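Local coordinates for hypothetical protein TT1561 (Thermus thermophilus, PDB 1UF3) that is of unknown function but binds calcium and, as a member of the calcineurin-like metallophosphoesterase superfamily, is probably a phosphoesterase, at residues K23-A28 and S60-P65; A54-L59 and P92-V97; H174-H179 and S199-P204. One frame throughout, in Å; residues are numbered along the deposited sequence.

Interaction 1 (K23-A28 and S60-P65); sequences KFVKLA and SEAHLP
In V25, a chi1 of 168° swings CG1 away from the backbone N and onto A62. L64 turns its CG away from the carbonyl carbon and takes CD1 to A28 on an extended chi2 (172°). These are two separate touches between the end of one helix and the start of the next, 27-31, on one side, and the turn after helix 49-59 on the other. At the first, V25 CG1 presses on backbone as much as on side chain: it lies 3.7 Å from A62 N and 4.0 Å from A62 CB. V25 CG1 also lies 4.2 Å from the CB of E61, whose carboxylate end turns away from the contact. At the second, A28 CB meets L64 CD1 at 3.6 Å, methyl against methyl.

It is van der Waals contact throughout, and the turn at 60-65 is tied down by bonds of its own. H63 ND1 donates to E61 O over 3.1 Å, coming from above the carbonyl plane. The H63 ring also meets Y108 of a neighbouring subunit, so one short turn serves both the helix and the assembly. Behind the contact, F24 and A62 both rest on I36 of strand 35-39, and A28 reaches L9 of strand 7-12.

L64 lies about 6 Å, side chain to side chain, from the calcium-binding D34. With helices 18-25 and 49-59 linking parallel strands 7-12, 35-39 and 66-69 in turn, the arrangement belongs to the consecutive beta-alpha-beta units of the calcineurin-like metallophosphoesterase fold.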
# COMPACT_ATOMS: atom_id res chain seq x y z
N LYS A 23 -25.28 2.99 -5.09
CA LYS A 23 -25.03 2.90 -3.65
C LYS A 23 -24.27 1.59 -3.40
O LYS A 23 -23.36 1.53 -2.58
CB LYS A 23 -26.35 2.89 -2.86
CG LYS A 23 -27.14 4.20 -2.88
CD LYS A 23 -28.55 3.99 -2.29
CE LYS A 23 -29.36 5.28 -2.20
NZ LYS A 23 -28.97 6.15 -1.06
N PHE A 24 -24.67 0.55 -4.12
CA PHE A 24 -24.06 -0.77 -4.03
C PHE A 24 -22.57 -0.67 -4.35
O PHE A 24 -21.72 -1.16 -3.60
CB PHE A 24 -24.75 -1.73 -5.00
CG PHE A 24 -24.11 -3.11 -5.07
CD1 PHE A 24 -24.24 -4.00 -4.01
CD2 PHE A 24 -23.38 -3.49 -6.18
CE1 PHE A 24 -23.63 -5.27 -4.05
CE2 PHE A 24 -22.76 -4.76 -6.25
CZ PHE A 24 -22.89 -5.65 -5.17
N VAL A 25 -22.26 -0.02 -5.47
CA VAL A 25 -20.88 0.16 -5.90
C VAL A 25 -20.07 0.96 -4.88
O VAL A 25 -18.91 0.62 -4.60
CB VAL A 25 -20.83 0.86 -7.28
CG1 VAL A 25 -19.43 1.32 -7.62
CG2 VAL A 25 -21.34 -0.11 -8.34
N LYS A 26 -20.68 1.99 -4.30
CA LYS A 26 -19.99 2.80 -3.30
C LYS A 26 -19.76 2.09 -1.96
O LYS A 26 -19.12 2.63 -1.06
CB LYS A 26 -20.75 4.10 -3.05
CG LYS A 26 -20.80 4.98 -4.26
CD LYS A 26 -21.14 6.40 -3.87
CE LYS A 26 -21.14 7.31 -5.08
NZ LYS A 26 -21.59 8.68 -4.72
N LEU A 27 -20.29 0.88 -1.83
CA LEU A 27 -20.12 0.11 -0.61
C LEU A 27 -18.78 -0.61 -0.61
O LEU A 27 -18.23 -0.92 0.45
CB LEU A 27 -21.17 -0.99 -0.50
CG LEU A 27 -22.67 -0.72 -0.47
CD1 LEU A 27 -23.35 -2.07 -0.51
CD2 LEU A 27 -23.05 0.03 0.78
N ALA A 28 -18.28 -0.92 -1.80
CA ALA A 28 -17.06 -1.68 -1.94
C ALA A 28 -15.84 -1.14 -1.19
O ALA A 28 -15.20 -1.89 -0.48
CB ALA A 28 -16.73 -1.88 -3.44
N SER A 60 -18.65 0.22 -13.48
CA SER A 60 -17.23 0.41 -13.80
C SER A 60 -16.48 1.28 -12.79
O SER A 60 -15.25 1.21 -12.71
CB SER A 60 -17.08 1.01 -15.21
OG SER A 60 -17.30 2.42 -15.18
N GLU A 61 -17.20 2.09 -12.02
CA GLU A 61 -16.57 2.95 -11.02
C GLU A 61 -15.89 2.18 -9.88
O GLU A 61 -15.00 2.70 -9.20
CB GLU A 61 -17.62 3.90 -10.42
CG GLU A 61 -18.27 4.83 -11.45
CD GLU A 61 -17.64 6.20 -11.47
OE1 GLU A 61 -16.39 6.28 -11.47
OE2 GLU A 61 -18.40 7.20 -11.51
N ALA A 62 -16.34 0.95 -9.66
CA ALA A 62 -15.78 0.10 -8.60
C ALA A 62 -14.27 -0.12 -8.71
O ALA A 62 -13.57 -0.12 -7.70
CB ALA A 62 -16.47 -1.24 -8.62
N HIS A 63 -13.77 -0.32 -9.93
CA HIS A 63 -12.35 -0.61 -10.15
C HIS A 63 -11.97 -1.86 -9.36
O HIS A 63 -10.98 -1.85 -8.62
CB HIS A 63 -11.45 0.54 -9.69
CG HIS A 63 -11.40 1.68 -10.66
ND1 HIS A 63 -12.27 2.74 -10.62
CD2 HIS A 63 -10.59 1.89 -11.73
CE1 HIS A 63 -12.02 3.56 -11.62
NE2 HIS A 63 -11.00 3.07 -12.31
N LEU A 64 -12.75 -2.93 -9.51
CA LEU A 64 -12.52 -4.21 -8.83
C LEU A 64 -12.91 -5.36 -9.74
O LEU A 64 -13.79 -5.22 -10.59
CB LEU A 64 -13.38 -4.34 -7.55
CG LEU A 64 -13.15 -3.55 -6.24
CD1 LEU A 64 -14.32 -3.81 -5.30
CD2 LEU A 64 -11.81 -3.95 -5.57
N PRO A 65 -12.27 -6.53 -9.57
CA PRO A 65 -12.65 -7.66 -10.42
C PRO A 65 -14.17 -7.76 -10.26
O PRO A 65 -14.68 -7.63 -9.15
CB PRO A 65 -11.93 -8.83 -9.77
CG PRO A 65 -10.65 -8.20 -9.32
CD PRO A 65 -11.13 -6.89 -8.70

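Interaction 2 (A54-L59 and P92-V97); sequences AFFRIL and PEMRNV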
# COMPACT_ATOMS: atom_id res chain seq x y z
N ALA A 54 -25.57 2.76 -19.34
CA ALA A 54 -25.56 3.57 -18.12
C ALA A 54 -25.26 2.69 -16.90
O ALA A 54 -24.53 3.09 -15.99
CB ALA A 54 -26.90 4.30 -17.95
N PHE A 55 -25.85 1.50 -16.89
CA PHE A 55 -25.68 0.49 -15.83
C PHE A 55 -24.16 0.15 -15.70
O PHE A 55 -23.58 0.25 -14.63
CB PHE A 55 -26.46 -0.77 -16.21
CG PHE A 55 -26.43 -1.85 -15.17
CD1 PHE A 55 -27.44 -1.93 -14.21
CD2 PHE A 55 -25.39 -2.79 -15.16
CE1 PHE A 55 -27.42 -2.95 -13.24
CE2 PHE A 55 -25.37 -3.80 -14.19
CZ PHE A 55 -26.38 -3.88 -13.23
N PHE A 56 -23.54 -0.24 -16.80
CA PHE A 56 -22.11 -0.58 -16.81
C PHE A 56 -21.18 0.58 -16.47
O PHE A 56 -20.13 0.40 -15.84
CB PHE A 56 -21.77 -1.19 -18.16
CG PHE A 56 -22.31 -2.57 -18.33
CD1 PHE A 56 -22.89 -2.96 -19.52
CD2 PHE A 56 -22.24 -3.50 -17.29
CE1 PHE A 56 -23.39 -4.25 -19.69
CE2 PHE A 56 -22.74 -4.78 -17.44
CZ PHE A 56 -23.32 -5.16 -18.65
N ARG A 57 -21.56 1.79 -16.86
CA ARG A 57 -20.75 2.96 -16.55
C ARG A 57 -20.66 3.12 -15.03
O ARG A 57 -19.59 3.42 -14.47
CB ARG A 57 -21.37 4.21 -17.18
CG ARG A 57 -20.55 5.45 -16.96
CD ARG A 57 -20.01 6.00 -18.27
NE ARG A 57 -18.99 7.02 -18.02
CZ ARG A 57 -18.26 7.61 -18.97
NH1 ARG A 57 -18.43 7.29 -20.25
NH2 ARG A 57 -17.35 8.52 -18.63
N ILE A 58 -21.80 2.94 -14.36
CA ILE A 58 -21.87 3.05 -12.91
C ILE A 58 -21.11 1.89 -12.25
O ILE A 58 -20.37 2.11 -11.31
CB ILE A 58 -23.36 3.06 -12.43
CG1 ILE A 58 -23.91 4.48 -12.56
CG2 ILE A 58 -23.48 2.55 -10.98
CD1 ILE A 58 -25.43 4.55 -12.59
N LEU A 59 -21.28 0.68 -12.77
CA LEU A 59 -20.58 -0.49 -12.19
C LEU A 59 -19.07 -0.36 -12.36
O LEU A 59 -18.31 -0.77 -11.47
CB LEU A 59 -21.05 -1.76 -12.87
CG LEU A 59 -21.11 -3.08 -12.09
CD1 LEU A 59 -21.03 -4.19 -13.10
CD2 LEU A 59 -20.01 -3.20 -11.07
N PRO A 92 -11.06 -3.99 -18.40
CA PRO A 92 -10.94 -5.44 -18.49
C PRO A 92 -11.06 -6.23 -17.18
O PRO A 92 -11.08 -7.45 -17.20
CB PRO A 92 -9.59 -5.64 -19.22
CG PRO A 92 -8.78 -4.46 -18.77
CD PRO A 92 -9.81 -3.31 -18.80
N GLU A 93 -11.19 -5.54 -16.06
CA GLU A 93 -11.38 -6.23 -14.79
C GLU A 93 -12.85 -6.66 -14.66
O GLU A 93 -13.19 -7.44 -13.78
CB GLU A 93 -10.99 -5.36 -13.60
CG GLU A 93 -11.88 -4.14 -13.34
CD GLU A 93 -11.62 -3.00 -14.32
OE1 GLU A 93 -11.97 -1.86 -13.99
OE2 GLU A 93 -11.07 -3.25 -15.40
N MSE A 94 -13.71 -6.17 -15.56
CA MSE A 94 -15.14 -6.52 -15.53
C MSE A 94 -15.33 -7.65 -16.50
O MSE A 94 -14.63 -7.73 -17.51
CB MSE A 94 -16.01 -5.34 -15.97
CG MSE A 94 -15.81 -4.15 -15.11
SE MSE A 94 -16.70 -2.57 -15.83
CE MSE A 94 -18.54 -3.14 -15.44
N ARG A 95 -16.30 -8.50 -16.22
CA ARG A 95 -16.49 -9.63 -17.09
C ARG A 95 -17.84 -10.33 -17.02
O ARG A 95 -18.27 -10.81 -15.97
CB ARG A 95 -15.39 -10.68 -16.79
CG ARG A 95 -15.38 -11.89 -17.72
CD ARG A 95 -15.25 -11.50 -19.21
NE ARG A 95 -14.61 -12.53 -20.02
CZ ARG A 95 -15.09 -13.04 -21.15
NH1 ARG A 95 -16.25 -12.63 -21.65
NH2 ARG A 95 -14.38 -13.95 -21.82
N ASN A 96 -18.50 -10.38 -18.18
CA ASN A 96 -19.75 -11.09 -18.32
C ASN A 96 -19.24 -12.53 -18.44
O ASN A 96 -18.52 -12.84 -19.38
CB ASN A 96 -20.45 -10.70 -19.62
CG ASN A 96 -21.13 -11.86 -20.26
OD1 ASN A 96 -21.87 -12.58 -19.60
ND2 ASN A 96 -20.88 -12.07 -21.55
N VAL A 97 -19.59 -13.39 -17.49
CA VAL A 97 -19.14 -14.78 -17.53
C VAL A 97 -20.18 -15.74 -18.09
O VAL A 97 -20.00 -16.96 -18.07
CB VAL A 97 -18.62 -15.26 -16.13
CG1 VAL A 97 -17.31 -14.51 -15.77
CG2 VAL A 97 -19.67 -14.99 -15.05
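The F56 ring receives the CE methyl of M94, a selenomethionine, at a slant, with CD2 as the ring atom involved at 4.2 Å. That same CD2 lies in the plane of the neighbouring F55 ring, which places the F56 ring beside the F55 edge. On the sheet side the F56 ring also meets Y68 of strand 66-69, with planes about 35° apart.

The reach of M94 explains the rest. Its CB points at the helix, and the chain runs out extended until it turns about the CG-SE bond (chi3 72°), which brings CE up against both F56 and L59. M94 CE lies 3.6 Å from L59 CD1 and 3.8 Å from L59 CB. It also comes within 3.9 Å of F56 O, so a single methyl group touches two side chains and a carbonyl oxygen of the last helical turn. The L59 and M94 side chains run past each other in opposite directions.

V87 of helix 77-90 and Y68 also pack on M94. Further along the strand, N96 ND2 hydrogen-bonds Y138 OH of another subunit. Strand 94-96 is the outermost strand of its sheet within the chain and lies parallel to 66-69, joined to it through helix 77-90. M94 thus links helix 49-59 to the strand that closes the next beta-alpha-beta crossover of this metallophosphoesterase fold.

Interaction 3 (H174-H179 and S199-P204); sequences HLIKTH and SWVVVP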
# COMPACT_ATOMS: atom_id res chain seq x y z
N HIS A 174 -27.96 -30.67 -10.07
CA HIS A 174 -27.16 -31.72 -10.69
C HIS A 174 -25.83 -31.19 -11.26
O HIS A 174 -24.80 -31.86 -11.16
CB HIS A 174 -27.99 -32.41 -11.77
CG HIS A 174 -27.31 -33.59 -12.40
ND1 HIS A 174 -26.81 -33.56 -13.68
CD2 HIS A 174 -27.04 -34.82 -11.91
CE1 HIS A 174 -26.24 -34.73 -13.96
NE2 HIS A 174 -26.37 -35.51 -12.90
N LEU A 175 -25.85 -29.98 -11.82
CA LEU A 175 -24.64 -29.36 -12.38
C LEU A 175 -23.72 -29.01 -11.21
O LEU A 175 -22.51 -29.15 -11.28
CB LEU A 175 -24.98 -28.06 -13.12
CG LEU A 175 -25.93 -28.05 -14.33
CD1 LEU A 175 -26.30 -26.59 -14.66
CD2 LEU A 175 -25.28 -28.74 -15.52
N ILE A 176 -24.31 -28.54 -10.13
CA ILE A 176 -23.51 -28.20 -8.97
C ILE A 176 -22.88 -29.48 -8.41
O ILE A 176 -21.70 -29.49 -8.05
CB ILE A 176 -24.36 -27.49 -7.92
CG1 ILE A 176 -24.86 -26.17 -8.50
CG2 ILE A 176 -23.55 -27.28 -6.65
CD1 ILE A 176 -25.66 -25.33 -7.55
N LYS A 177 -23.65 -30.57 -8.36
CA LYS A 177 -23.12 -31.82 -7.83
C LYS A 177 -22.03 -32.39 -8.74
O LYS A 177 -21.08 -33.01 -8.26
CB LYS A 177 -24.24 -32.85 -7.66
CG LYS A 177 -25.18 -32.57 -6.50
CD LYS A 177 -26.27 -33.64 -6.39
CE LYS A 177 -27.24 -33.33 -5.26
NZ LYS A 177 -28.04 -34.53 -4.86
N THR A 178 -22.16 -32.18 -10.04
CA THR A 178 -21.16 -32.69 -10.99
C THR A 178 -19.83 -31.89 -10.96
O THR A 178 -18.75 -32.46 -10.92
CB THR A 178 -21.72 -32.67 -12.42
OG1 THR A 178 -22.96 -33.40 -12.45
CG2 THR A 178 -20.75 -33.32 -13.39
N HIS A 179 -19.93 -30.57 -10.97
CA HIS A 179 -18.75 -29.71 -10.98
C HIS A 179 -18.14 -29.41 -9.61
O HIS A 179 -17.00 -28.94 -9.52
CB HIS A 179 -19.08 -28.40 -11.69
CG HIS A 179 -18.98 -28.49 -13.18
ND1 HIS A 179 -17.77 -28.39 -13.85
CD2 HIS A 179 -19.91 -28.79 -14.11
CE1 HIS A 179 -17.97 -28.64 -15.13
NE2 HIS A 179 -19.25 -28.89 -15.32
N SER A 199 -20.43 -27.85 -1.94
CA SER A 199 -20.62 -26.51 -2.53
C SER A 199 -21.41 -25.55 -1.66
O SER A 199 -22.47 -25.90 -1.15
CB SER A 199 -21.35 -26.60 -3.87
OG SER A 199 -20.79 -27.56 -4.76
N TRP A 200 -20.90 -24.33 -1.50
CA TRP A 200 -21.56 -23.29 -0.73
C TRP A 200 -22.48 -22.52 -1.69
O TRP A 200 -22.01 -21.87 -2.63
CB TRP A 200 -20.51 -22.34 -0.13
CG TRP A 200 -21.05 -21.24 0.76
CD1 TRP A 200 -22.11 -21.32 1.62
CD2 TRP A 200 -20.48 -19.93 0.95
NE1 TRP A 200 -22.23 -20.17 2.34
CE2 TRP A 200 -21.25 -19.29 1.96
CE3 TRP A 200 -19.40 -19.24 0.38
CZ2 TRP A 200 -20.97 -18.01 2.40
CZ3 TRP A 200 -19.11 -17.94 0.84
CH2 TRP A 200 -19.89 -17.34 1.84
N VAL A 201 -23.79 -22.63 -1.49
CA VAL A 201 -24.75 -21.94 -2.35
C VAL A 201 -25.28 -20.72 -1.62
O VAL A 201 -25.86 -20.83 -0.53
CB VAL A 201 -25.90 -22.84 -2.75
CG1 VAL A 201 -26.88 -22.08 -3.66
CG2 VAL A 201 -25.38 -24.07 -3.44
N VAL A 202 -25.09 -19.57 -2.24
CA VAL A 202 -25.48 -18.30 -1.68
C VAL A 202 -26.50 -17.53 -2.51
O VAL A 202 -26.39 -17.42 -3.73
CB VAL A 202 -24.24 -17.37 -1.49
CG1 VAL A 202 -24.69 -15.98 -0.98
CG2 VAL A 202 -23.22 -18.02 -0.52
N VAL A 203 -27.51 -17.01 -1.81
CA VAL A 203 -28.54 -16.17 -2.39
C VAL A 203 -28.08 -14.86 -1.76
O VAL A 203 -28.30 -14.62 -0.57
CB VAL A 203 -29.96 -16.59 -1.90
CG1 VAL A 203 -30.98 -15.55 -2.27
CG2 VAL A 203 -30.33 -17.94 -2.52
N PRO A 204 -27.39 -14.03 -2.53
CA PRO A 204 -26.88 -12.76 -2.01
C PRO A 204 -27.90 -11.69 -1.70
O PRO A 204 -27.60 -10.75 -0.98
CB PRO A 204 -25.88 -12.34 -3.07
CG PRO A 204 -26.52 -12.82 -4.32
CD PRO A 204 -26.96 -14.22 -3.93
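I176 is the residue of segment 174-179 that faces strand 199-203, in the second sheet of this metallophosphoesterase fold. Helix 170-179 is the helix of a beta-alpha-beta crossover between the parallel strands 151-155 and 183-186, and 199-203 lies beyond 183-186 as the next parallel strand.

Starting at CB, which points at the strand, the side chain splits into two branches. The short one, CG2, stands anti to the backbone N and goes to S199: it is 3.6 Å from S199 CB and 3.4 Å from S199 OG. This is a methyl resting on a hydroxyl, a van der Waals touch that leaves the polar business of the serine to another partner, since S199 OG is hydrogen-bonded to P181 O in the link between helix 170-179 and strand 183-186. The long branch leaves CB through CG1, anti to the carbonyl carbon (chi1 -63°), and continues fully extended (chi2 -177°). At its end, I176 CD1 approaches V201 CG2 at a looser 4.3 Å. The two branches therefore address two residues, i and i+2, on the same face of the strand, S199 and V201, while W200 between them points to the other face. There V202 CG2 sits 3.4 Å above the centre of the W200 indole.

V184 of strand 183-186 and P159 also pack on I176, which is buried. No other protein chain of the assembly touches either segment.

On the helix side, away from the strand, H174 O is gripped twice by one residue: T178 OG1 donates to it at 2.7 Å and T178 N at 2.9 Å, the two donors reaching the oxygen from opposite faces of its carbonyl plane.

Overall arrangement
Interactions 1 and 2 are neighbours, with centres 10 Å apart, and they meet where helix 49-59 passes into the turn 60-65: S60 CA lies 3.6 Å from M94 SE, and V25 CG2 lies 3.8 Å from I58 O. Their segments alternate along the chain, and both touch the same neighbouring subunit. Interaction 3 stands on the opposite side of the chain's centre, in the other sheet, its centre about 25 Å from interaction 1's and 24 Å from interaction 2's. Calcium comes nearest at interaction 1, where the L64 side chain is about 7 Å from a bound ion; the F56 side chain is about 12 Å from one, and interaction 3 lies away from the known metal sites.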